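Local coordinates for protein peroxisomal acyl-CoA oxidase 1A (Solanum lycopersicum, PDB 2FON) that probably oxidises fatty acyl-CoA thioesters to 2-trans-enoyl-CoA using bound FAD, the first step of peroxisomal beta-oxidation, at residues Y90-K93 / R94-L98; H184-T187 / L188-K192; N605-L608 / R609-Y612; D664-H667 / E668-P672. All blocks are in the same frame, centred on the assembly; numbering follows the deposited sequence.

In the fold
All four contacts are local, each within one continuous stretch, and they follow one another in series without nesting or crossing. Contact 1 joins the last turns of helix 77-97 in the N-terminal helical part. Contact 2 closes the short loop between strands 180-184 and 192-196, so it connects two sheets of the middle domain. Contact 3 lies in helix 598-615 of the C-terminal helical part, with its centre about 56 Å from that of contact 2. Contact 4 starts helix 666-675 near the chain's end and packs on the second subunit, partly on that subunit's helix 77-97, the helix that carries contact 1. Contacts 2 and 3 also touch the second subunit.

Contact 1. Residues Y90-K93 / R94-L98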
loop_
_atom_site.group_PDB
_atom_site.type_symbol
_atom_site.label_atom_id
_atom_site.label_comp_id
_atom_site.label_asym_id
_atom_site.label_seq_id
_atom_site.Cartn_x
_atom_site.Cartn_y
_atom_site.Cartn_z
ATOM N N TYR B 90 -8.841 30.042 11.901
ATOM C CA TYR B 90 -10.257 30.313 11.615
ATOM C C TYR B 90 -11.112 29.356 12.442
ATOM O O TYR B 90 -12.087 29.771 13.069
ATOM C CB TYR B 90 -10.570 30.293 10.115
ATOM C CG TYR B 90 -12.019 30.505 9.788
ATOM C CD1 TYR B 90 -12.614 31.735 9.973
ATOM C CD2 TYR B 90 -12.805 29.471 9.309
ATOM C CE1 TYR B 90 -13.940 31.946 9.716
ATOM C CE2 TYR B 90 -14.124 29.661 9.011
ATOM C CZ TYR B 90 -14.702 30.921 9.223
ATOM O OH TYR B 90 -16.049 31.159 8.947
ATOM N N ALA B 91 -10.723 28.093 12.477
ATOM C CA ALA B 91 -11.383 27.097 13.286
ATOM C C ALA B 91 -11.387 27.476 14.766
ATOM O O ALA B 91 -12.411 27.396 15.406
ATOM C CB ALA B 91 -10.727 25.736 13.075
ATOM N N TRP B 92 -10.264 27.911 15.322
ATOM C CA TRP B 92 -10.270 28.320 16.721
ATOM C C TRP B 92 -11.366 29.381 16.887
ATOM O O TRP B 92 -12.276 29.234 17.685
ATOM C CB TRP B 92 -8.887 28.816 17.164
ATOM C CG TRP B 92 -8.776 29.222 18.606
ATOM C CD1 TRP B 92 -8.371 30.447 19.077
ATOM C CD2 TRP B 92 -9.105 28.436 19.776
ATOM N NE1 TRP B 92 -8.433 30.478 20.473
ATOM C CE2 TRP B 92 -8.881 29.263 20.921
ATOM C CE3 TRP B 92 -9.594 27.139 19.970
ATOM C CZ2 TRP B 92 -9.102 28.815 22.219
ATOM C CZ3 TRP B 92 -9.772 26.680 21.266
ATOM C CH2 TRP B 92 -9.524 27.513 22.373
ATOM N N LYS B 93 -11.312 30.406 16.063
ATOM C CA LYS B 93 -12.333 31.422 16.037
ATOM C C LYS B 93 -13.764 30.859 15.887
ATOM O O LYS B 93 -14.726 31.468 16.450
ATOM C CB LYS B 93 -12.025 32.406 14.914
ATOM C CG LYS B 93 -12.838 33.637 14.882
ATOM C CD LYS B 93 -12.461 34.576 13.702
ATOM C CE LYS B 93 -13.769 35.075 12.994
ATOM N NZ LYS B 93 -13.666 36.441 12.375
ATOM N N ARG B 94 -14.006 29.757 15.176
ATOM C CA ARG B 94 -15.405 29.314 15.190
ATOM C C ARG B 94 -15.714 28.590 16.491
ATOM O O ARG B 94 -16.889 28.651 16.984
ATOM C CB ARG B 94 -15.778 28.421 14.049
ATOM C CG ARG B 94 -15.654 29.042 12.756
ATOM C CD ARG B 94 -16.530 30.223 12.689
ATOM N NE ARG B 94 -17.937 29.889 12.428
ATOM C CZ ARG B 94 -18.940 30.734 12.721
ATOM N NH1 ARG B 94 -18.653 31.926 13.283
ATOM N NH2 ARG B 94 -20.213 30.415 12.469
ATOM N N ILE B 95 -14.699 27.907 17.060
ATOM C CA ILE B 95 -14.919 27.238 18.331
ATOM C C ILE B 95 -15.365 28.254 19.388
ATOM O O ILE B 95 -16.270 27.996 20.194
ATOM C CB ILE B 95 -13.715 26.472 18.779
ATOM C CG1 ILE B 95 -13.572 25.200 17.931
ATOM C CG2 ILE B 95 -13.849 26.059 20.239
ATOM C CD1 ILE B 95 -12.171 24.620 17.896
ATOM N N ILE B 96 -14.766 29.437 19.361
ATOM C CA ILE B 96 -15.101 30.426 20.328
ATOM C C ILE B 96 -16.461 30.989 20.011
ATOM O O ILE B 96 -17.397 30.853 20.798
ATOM C CB ILE B 96 -14.062 31.529 20.335
ATOM C CG1 ILE B 96 -12.685 30.987 20.751
ATOM C CG2 ILE B 96 -14.474 32.658 21.258
ATOM C CD1 ILE B 96 -12.600 30.467 22.186
ATOM N N GLU B 97 -16.573 31.593 18.831
ATOM C CA GLU B 97 -17.792 32.325 18.445
ATOM C C GLU B 97 -19.071 31.531 18.534
ATOM O O GLU B 97 -20.146 32.128 18.618
ATOM C CB GLU B 97 -17.676 32.893 17.031
ATOM C CG GLU B 97 -16.491 33.861 16.832
ATOM C CD GLU B 97 -16.510 34.559 15.446
ATOM O OE1 GLU B 97 -16.810 33.867 14.390
ATOM O OE2 GLU B 97 -16.226 35.804 15.437
ATOM N N LEU B 98 -18.963 30.200 18.476
ATOM C CA LEU B 98 -20.135 29.328 18.580
ATOM C C LEU B 98 -20.179 28.607 19.926
ATOM O O LEU B 98 -21.046 27.773 20.164
ATOM C CB LEU B 98 -20.254 28.345 17.397
ATOM C CG LEU B 98 -20.098 28.712 15.909
ATOM C CD1 LEU B 98 -19.659 27.473 15.132
ATOM C CD2 LEU B 98 -21.381 29.219 15.335
#
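Y90 and R94 meet through different first torsions: the Y90 ring lies opposite its main-chain nitrogen (chi1 177°), whereas R94 CG stays beside its own (chi1 -62°). The two side chains therefore run alongside each other, pointing the same way, with ring and guanidinium planes 13° apart. The aliphatic part of the arginine does the covering: CG sits over one ring face near the rim, and R94 CD lies 3.9 Å from Y90 OH, a hydroxyl that hydrogen-bonds D64. Further bends at chi2 and chi3 bring R94 NH1 to E97 OE1 at 2.9 Å, a salt bridge in the guanidinium plane. K93 joins less firmly: its NZ is 4.0 Å from E97 OE2, too far for a salt bridge.

Round the helix, I96 CD1 sits over the six-membered ring of W92, 4.3 Å from the centroid, as a CH-pi contact, and I95 CD1 is 4.2 Å from W92 CE3. Helical bonds such as I95 N to A91 O, 2.9 Å, link the turns. The contact lies in the last turns of helix 77-97, just before L98 leaves the helical conformation; A91 and I95 pack on L108, A105 and R109 of helix 102-112, W92 meets M148, and Y90 and A91 rest on F67.

Contact 2. Residues H184-T187 / L188-K192; sequences HSPT and LTSSK
S190 turns its side chain back over the loop at T187 and grips one carbonyl from two directions. Its hydroxyl lies between its own backbone N and carbonyl carbon (chi1 67°), which places S190 OG 2.6 Å from T187 O, in the carbonyl plane and on a lone pair. S190 N reaches the same T187 O at 3.0 Å from well above that plane, 58° out of it. T187 also sends OG1 toward this amide, but the bond from S190 N to T187 OG1 is weak at 3.2 Å. The threonine side chains of T187 and T189 slant across each other, and each hydroxyl is hydrogen-bonded to a different carboxylate oxygen of E169, T187 to OE1 and T189 to OE2. S190 OG also touches carbons: S185 CB at 3.4 Å and P186 CD at 3.5 Å.

A water bridges the strand exit at S185 and the end of the turn at S190, donating to S190 O at 2.6 Å and lying 2.9 Å from S185 OG, which is also hydrogen-bonded to F263 N. L188 and T189 pack against Y649 and Y645 of the second subunit, and the side chain of T189 is about 12 Å from the FAD.

The chemistry is that of a short 3-10 turn, 188-190, held by small hydroxyls. Two donors probably polarise T187 O, and the two threonine hydroxyls, both hydrogen-bonded to E169, would probably favour its ionised form.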
loop_
_atom_site.group_PDB
_atom_site.type_symbol
_atom_site.label_atom_id
_atom_site.label_comp_id
_atom_site.label_asym_id
_atom_site.label_seq_id
_atom_site.Cartn_x
_atom_site.Cartn_y
_atom_site.Cartn_z
ATOM N N HIS B 184 19.783 18.436 27.833
ATOM C CA HIS B 184 20.830 18.399 26.863
ATOM C C HIS B 184 20.693 17.226 25.872
ATOM O O HIS B 184 20.264 16.121 26.254
ATOM C CB HIS B 184 22.132 18.297 27.595
ATOM C CG HIS B 184 23.324 18.345 26.696
ATOM N ND1 HIS B 184 23.656 19.465 25.966
ATOM C CD2 HIS B 184 24.258 17.408 26.404
ATOM C CE1 HIS B 184 24.737 19.209 25.252
ATOM N NE2 HIS B 184 25.127 17.974 25.503
ATOM N N SER B 185 21.043 17.478 24.603
ATOM C CA SER B 185 21.058 16.464 23.562
ATOM C C SER B 185 22.515 16.044 23.411
ATOM O O SER B 185 23.316 16.665 22.727
ATOM C CB SER B 185 20.484 17.010 22.261
ATOM O OG SER B 185 19.185 17.586 22.459
ATOM N N PRO B 186 22.893 14.944 24.028
ATOM C CA PRO B 186 24.332 14.709 23.941
ATOM C C PRO B 186 24.787 14.394 22.503
ATOM O O PRO B 186 25.920 14.605 22.196
ATOM C CB PRO B 186 24.515 13.472 24.805
ATOM C CG PRO B 186 23.137 12.721 24.590
ATOM C CD PRO B 186 22.167 13.849 24.689
ATOM N N THR B 187 23.940 13.834 21.639
ATOM C CA THR B 187 24.446 13.387 20.335
ATOM C C THR B 187 23.497 13.783 19.218
ATOM O O THR B 187 22.315 14.003 19.451
ATOM C CB THR B 187 24.519 11.828 20.247
ATOM O OG1 THR B 187 23.199 11.281 20.496
ATOM C CG2 THR B 187 25.537 11.246 21.194
ATOM N N LEU B 188 24.009 13.782 17.992
ATOM C CA LEU B 188 23.163 13.919 16.822
ATOM C C LEU B 188 21.880 13.068 16.904
ATOM O O LEU B 188 20.790 13.611 16.767
ATOM C CB LEU B 188 23.948 13.607 15.550
ATOM C CG LEU B 188 23.010 13.825 14.363
ATOM C CD1 LEU B 188 23.127 15.249 13.676
ATOM C CD2 LEU B 188 23.203 12.697 13.366
ATOM N N THR B 189 21.989 11.784 17.204
ATOM C CA THR B 189 20.857 10.904 17.123
ATOM C C THR B 189 19.873 11.085 18.276
ATOM O O THR B 189 18.748 10.511 18.261
ATOM C CB THR B 189 21.250 9.429 17.167
ATOM O OG1 THR B 189 21.901 9.189 18.408
ATOM C CG2 THR B 189 22.131 9.014 15.992
ATOM N N SER B 190 20.267 11.858 19.285
ATOM C CA SER B 190 19.378 12.046 20.409
ATOM C C SER B 190 18.500 13.170 20.037
ATOM O O SER B 190 17.547 13.460 20.751
ATOM C CB SER B 190 20.120 12.436 21.647
ATOM O OG SER B 190 20.698 13.734 21.483
ATOM N N SER B 191 18.827 13.863 18.955
ATOM C CA SER B 191 17.925 14.875 18.448
ATOM C C SER B 191 16.453 14.419 18.451
ATOM O O SER B 191 16.161 13.324 18.001
ATOM C CB SER B 191 18.342 15.119 17.017
ATOM O OG SER B 191 19.221 16.181 16.955
ATOM N N LYS B 192 15.517 15.228 18.924
ATOM C CA LYS B 192 14.073 14.865 18.722
ATOM C C LYS B 192 13.696 14.957 17.236
ATOM O O LYS B 192 14.227 15.823 16.527
ATOM C CB LYS B 192 13.141 15.771 19.528
ATOM C CG LYS B 192 13.324 15.695 21.004
ATOM C CD LYS B 192 13.159 14.293 21.544
ATOM C CE LYS B 192 13.435 14.281 23.028
ATOM N NZ LYS B 192 13.212 12.939 23.624
HETATM O O HOH W 1 17.076 15.803 21.728
#

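Contact 3. Residues N605-L608 / R609-Y612; sequences NDQL and RALY
L608 and R609 carry this stretch of helix, one through an apolar contact with Y612 and the other through a salt bridge to D606. R609 stays extended out to CD and then bends at chi3 (-70°), which carries its guanidinium back along the helix until it lies beside the aspartate, both side chains pointing the same way. The grip is end-on and converges on one atom: R609 NH2 is 2.7 Å and R609 NH1 2.8 Å from D606 OD1. That oxygen is met on its anti side and near the guanidinium plane, while the carboxylate is turned 62° against the guanidinium. Sharing one acceptor leaves both bonds bent, yet it should largely offset the arginine's charge.

L608 works with its branch. Its CG is 3.6 Å from Y612 CZ, and L608 CD2 comes equally close, 3.6 Å, to Y612 OH, so the leucine sits against the phenol end of the ring. At the ring's other end, L608 O lies over one face near CG, 3.3 Å from Y612 CG, and accepts the straight helical bond from Y612 N at 3.0 Å. Y612 OH is hydrogen-bonded to N351. One residue back along the helix, Q607 OE1 touches L611 CD2 at 4.0 Å.

Helix 598-615 packs on two others. L611, Q607 and N605 lean on I577, L580 and H584 of helix 567-585; Y612 touches F581 of that helix and K347, Q350 and P355 of helix 347-380, and its side chain is about 12 Å from the FAD. At the subunit boundary N605 ND2 is hydrogen-bonded to D537 of the second subunit, with which R609 forms a long, weak ion pair.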
loop_
_atom_site.group_PDB
_atom_site.type_symbol
_atom_site.label_atom_id
_atom_site.label_comp_id
_atom_site.label_asym_id
_atom_site.label_seq_id
_atom_site.Cartn_x
_atom_site.Cartn_y
_atom_site.Cartn_z
ATOM N N ASN B 605 -16.870 -21.315 2.795
ATOM C CA ASN B 605 -16.625 -20.622 1.569
ATOM C C ASN B 605 -17.937 -20.344 0.821
ATOM O O ASN B 605 -18.163 -19.210 0.386
ATOM C CB ASN B 605 -15.649 -21.401 0.714
ATOM C CG ASN B 605 -15.025 -20.535 -0.333
ATOM O OD1 ASN B 605 -14.495 -19.426 -0.030
ATOM N ND2 ASN B 605 -15.097 -20.985 -1.582
ATOM N N ASP B 606 -18.789 -21.372 0.702
ATOM C CA ASP B 606 -20.115 -21.241 0.094
ATOM C C ASP B 606 -21.051 -20.268 0.848
ATOM O O ASP B 606 -21.884 -19.587 0.250
ATOM C CB ASP B 606 -20.809 -22.605 -0.046
ATOM C CG ASP B 606 -19.999 -23.640 -0.898
ATOM O OD1 ASP B 606 -19.535 -23.277 -2.011
ATOM O OD2 ASP B 606 -19.870 -24.845 -0.465
ATOM N N GLN B 607 -20.933 -20.198 2.159
ATOM C CA GLN B 607 -21.791 -19.296 2.888
ATOM C C GLN B 607 -21.336 -17.805 2.717
ATOM O O GLN B 607 -22.175 -16.918 2.514
ATOM C CB GLN B 607 -21.868 -19.738 4.347
ATOM C CG GLN B 607 -22.665 -18.813 5.236
ATOM C CD GLN B 607 -24.141 -18.966 5.042
ATOM O OE1 GLN B 607 -24.876 -17.993 4.918
ATOM N NE2 GLN B 607 -24.588 -20.189 5.010
ATOM N N LEU B 608 -20.029 -17.524 2.794
ATOM C CA LEU B 608 -19.509 -16.220 2.369
ATOM C C LEU B 608 -19.989 -15.829 0.935
ATOM O O LEU B 608 -20.289 -14.675 0.650
ATOM C CB LEU B 608 -17.978 -16.215 2.445
ATOM C CG LEU B 608 -17.101 -14.952 2.304
ATOM C CD1 LEU B 608 -17.314 -13.950 3.463
ATOM C CD2 LEU B 608 -15.597 -15.367 2.205
ATOM N N ARG B 609 -20.089 -16.790 0.032
ATOM C CA ARG B 609 -20.507 -16.443 -1.302
ATOM C C ARG B 609 -21.961 -15.988 -1.243
ATOM O O ARG B 609 -22.290 -14.914 -1.735
ATOM C CB ARG B 609 -20.346 -17.631 -2.224
ATOM C CG ARG B 609 -19.976 -17.256 -3.612
ATOM C CD ARG B 609 -20.075 -18.485 -4.493
ATOM N NE ARG B 609 -19.004 -19.398 -4.122
ATOM C CZ ARG B 609 -19.174 -20.636 -3.677
ATOM N NH1 ARG B 609 -20.395 -21.156 -3.581
ATOM N NH2 ARG B 609 -18.107 -21.358 -3.347
ATOM N N ALA B 610 -22.808 -16.799 -0.606
ATOM C CA ALA B 610 -24.206 -16.454 -0.314
ATOM C C ALA B 610 -24.312 -15.057 0.311
ATOM O O ALA B 610 -25.137 -14.241 -0.115
ATOM C CB ALA B 610 -24.843 -17.513 0.600
ATOM N N LEU B 611 -23.444 -14.771 1.284
ATOM C CA LEU B 611 -23.538 -13.518 2.011
ATOM C C LEU B 611 -23.255 -12.314 1.111
ATOM O O LEU B 611 -23.964 -11.311 1.169
ATOM C CB LEU B 611 -22.665 -13.525 3.255
ATOM C CG LEU B 611 -23.147 -14.393 4.415
ATOM C CD1 LEU B 611 -22.135 -14.319 5.545
ATOM C CD2 LEU B 611 -24.552 -14.031 4.918
ATOM N N TYR B 612 -22.236 -12.430 0.262
ATOM C CA TYR B 612 -21.960 -11.424 -0.738
ATOM C C TYR B 612 -23.238 -11.137 -1.560
ATOM O O TYR B 612 -23.619 -9.990 -1.738
ATOM C CB TYR B 612 -20.789 -11.860 -1.642
ATOM C CG TYR B 612 -19.394 -11.932 -1.034
ATOM C CD1 TYR B 612 -18.449 -12.774 -1.579
ATOM C CD2 TYR B 612 -19.012 -11.158 0.048
ATOM C CE1 TYR B 612 -17.153 -12.876 -1.075
ATOM C CE2 TYR B 612 -17.710 -11.249 0.587
ATOM C CZ TYR B 612 -16.782 -12.135 0.006
ATOM O OH TYR B 612 -15.473 -12.263 0.465
#

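Contact 4. Residues D664-H667 / E668-P672; sequences DGFH and EYIRP
F666 and I670 form the tight half of this helix start. The phenylalanine ring stands opposite its backbone nitrogen (chi1 180°) and is crossed at about a right angle by the isoleucine: I670 CB lies over the ring face, 3.9 Å from the centroid and 27° off the normal, a CH-pi contact, while I670 CG2 is 3.6 Å from F666 CE1. The backbone is gathered here too. F666 O accepts from I670 N at 2.8 Å and from R671 N at 3.0 Å, the second, from residue i+5, closing a wider pi-type turn. One residue earlier, Y669 N meets G665 O head-on at 2.8 Å; G665 has positive phi (109°), a conformation that glycine accommodates readily.

On the exposed side the fit is slacker. H667 and R671 touch through R671 CD, 3.9 Å from H667 ND1, with their planes turned steeply against each other; R671 also packs on E231 of the second subunit. P672 has no N-H to give the preceding turn, and its CD instead lies 3.2 Å from H667 O, where the helix kinks.

This helix, 666-675, sits far from its own chain's centre and is packed by the second subunit. F666 stacks on H233 and touches L85 of that subunit, Y669 meets its R86, I670 its I151, and D664 forms a salt bridge to its K82; the last helix thus lies partly on helix 77-97 of the partner.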
loop_
_atom_site.group_PDB
_atom_site.type_symbol
_atom_site.label_atom_id
_atom_site.label_comp_id
_atom_site.label_asym_id
_atom_site.label_seq_id
_atom_site.Cartn_x
_atom_site.Cartn_y
_atom_site.Cartn_z
ATOM N N ASP B 664 5.586 24.996 -20.508
ATOM C CA ASP B 664 6.900 25.648 -20.325
ATOM C C ASP B 664 7.967 24.580 -20.357
ATOM O O ASP B 664 7.821 23.519 -19.764
ATOM C CB ASP B 664 7.035 26.563 -19.098
ATOM C CG ASP B 664 8.018 27.743 -19.367
ATOM O OD1 ASP B 664 7.570 28.929 -19.375
ATOM O OD2 ASP B 664 9.244 27.517 -19.639
ATOM N N GLY B 665 9.006 24.852 -21.137
ATOM C CA GLY B 665 9.947 23.831 -21.520
ATOM C C GLY B 665 9.843 23.458 -22.981
ATOM O O GLY B 665 10.853 23.343 -23.645
ATOM N N PHE B 666 8.636 23.274 -23.499
ATOM C CA PHE B 666 8.524 22.733 -24.830
ATOM C C PHE B 666 9.275 23.460 -25.957
ATOM O O PHE B 666 9.940 22.767 -26.724
ATOM C CB PHE B 666 7.096 22.413 -25.243
ATOM C CG PHE B 666 7.003 21.858 -26.645
ATOM C CD1 PHE B 666 6.797 20.496 -26.858
ATOM C CD2 PHE B 666 7.166 22.704 -27.760
ATOM C CE1 PHE B 666 6.762 20.010 -28.153
ATOM C CE2 PHE B 666 7.144 22.217 -29.041
ATOM C CZ PHE B 666 6.948 20.884 -29.248
ATOM N N HIS B 667 9.199 24.795 -26.096
ATOM C CA HIS B 667 9.930 25.455 -27.202
ATOM C C HIS B 667 11.438 25.396 -26.968
ATOM O O HIS B 667 12.228 25.326 -27.918
ATOM C CB HIS B 667 9.492 26.917 -27.446
ATOM C CG HIS B 667 8.233 27.055 -28.260
ATOM N ND1 HIS B 667 8.240 27.328 -29.617
ATOM C CD2 HIS B 667 6.923 26.974 -27.903
ATOM C CE1 HIS B 667 6.989 27.407 -30.055
ATOM N NE2 HIS B 667 6.172 27.191 -29.036
ATOM N N GLU B 668 11.837 25.424 -25.699
ATOM C CA GLU B 668 13.262 25.425 -25.358
ATOM C C GLU B 668 13.892 24.056 -25.603
ATOM O O GLU B 668 14.951 23.969 -26.228
ATOM C CB GLU B 668 13.479 25.841 -23.898
ATOM C CG GLU B 668 14.537 26.946 -23.713
ATOM C CD GLU B 668 15.216 26.898 -22.338
ATOM O OE1 GLU B 668 14.526 27.090 -21.310
ATOM O OE2 GLU B 668 16.451 26.660 -22.289
ATOM N N TYR B 669 13.252 22.988 -25.133
ATOM C CA TYR B 669 13.879 21.696 -25.283
ATOM C C TYR B 669 13.304 20.863 -26.396
ATOM O O TYR B 669 14.033 20.217 -27.117
ATOM C CB TYR B 669 13.966 20.932 -23.951
ATOM C CG TYR B 669 14.459 21.823 -22.834
ATOM C CD1 TYR B 669 13.573 22.250 -21.817
ATOM C CD2 TYR B 669 15.795 22.311 -22.830
ATOM C CE1 TYR B 669 14.002 23.092 -20.810
ATOM C CE2 TYR B 669 16.244 23.178 -21.842
ATOM C CZ TYR B 669 15.337 23.550 -20.832
ATOM O OH TYR B 669 15.742 24.400 -19.844
ATOM N N ILE B 670 12.000 20.855 -26.558
ATOM C CA ILE B 670 11.467 19.833 -27.454
ATOM C C ILE B 670 11.426 20.235 -28.921
ATOM O O ILE B 670 11.748 19.417 -29.804
ATOM C CB ILE B 670 10.133 19.267 -26.950
ATOM C CG1 ILE B 670 10.315 18.883 -25.492
ATOM C CG2 ILE B 670 9.710 18.067 -27.777
ATOM C CD1 ILE B 670 11.608 18.010 -25.181
ATOM N N ARG B 671 11.037 21.489 -29.167
ATOM C CA ARG B 671 10.959 22.009 -30.524
ATOM C C ARG B 671 12.296 21.767 -31.257
ATOM O O ARG B 671 12.303 21.082 -32.288
ATOM C CB ARG B 671 10.545 23.489 -30.524
ATOM C CG ARG B 671 9.805 23.889 -31.794
ATOM C CD ARG B 671 10.169 25.277 -32.320
ATOM N NE ARG B 671 9.671 25.401 -33.703
ATOM C CZ ARG B 671 9.575 26.540 -34.400
ATOM N NH1 ARG B 671 9.955 27.706 -33.865
ATOM N NH2 ARG B 671 9.092 26.518 -35.645
ATOM N N PRO B 672 13.435 22.232 -30.678
ATOM C CA PRO B 672 14.686 22.050 -31.415
ATOM C C PRO B 672 14.822 20.631 -31.899
ATOM O O PRO B 672 15.030 20.433 -33.082
ATOM C CB PRO B 672 15.777 22.362 -30.390
ATOM C CG PRO B 672 15.133 23.271 -29.433
ATOM C CD PRO B 672 13.660 22.880 -29.378
#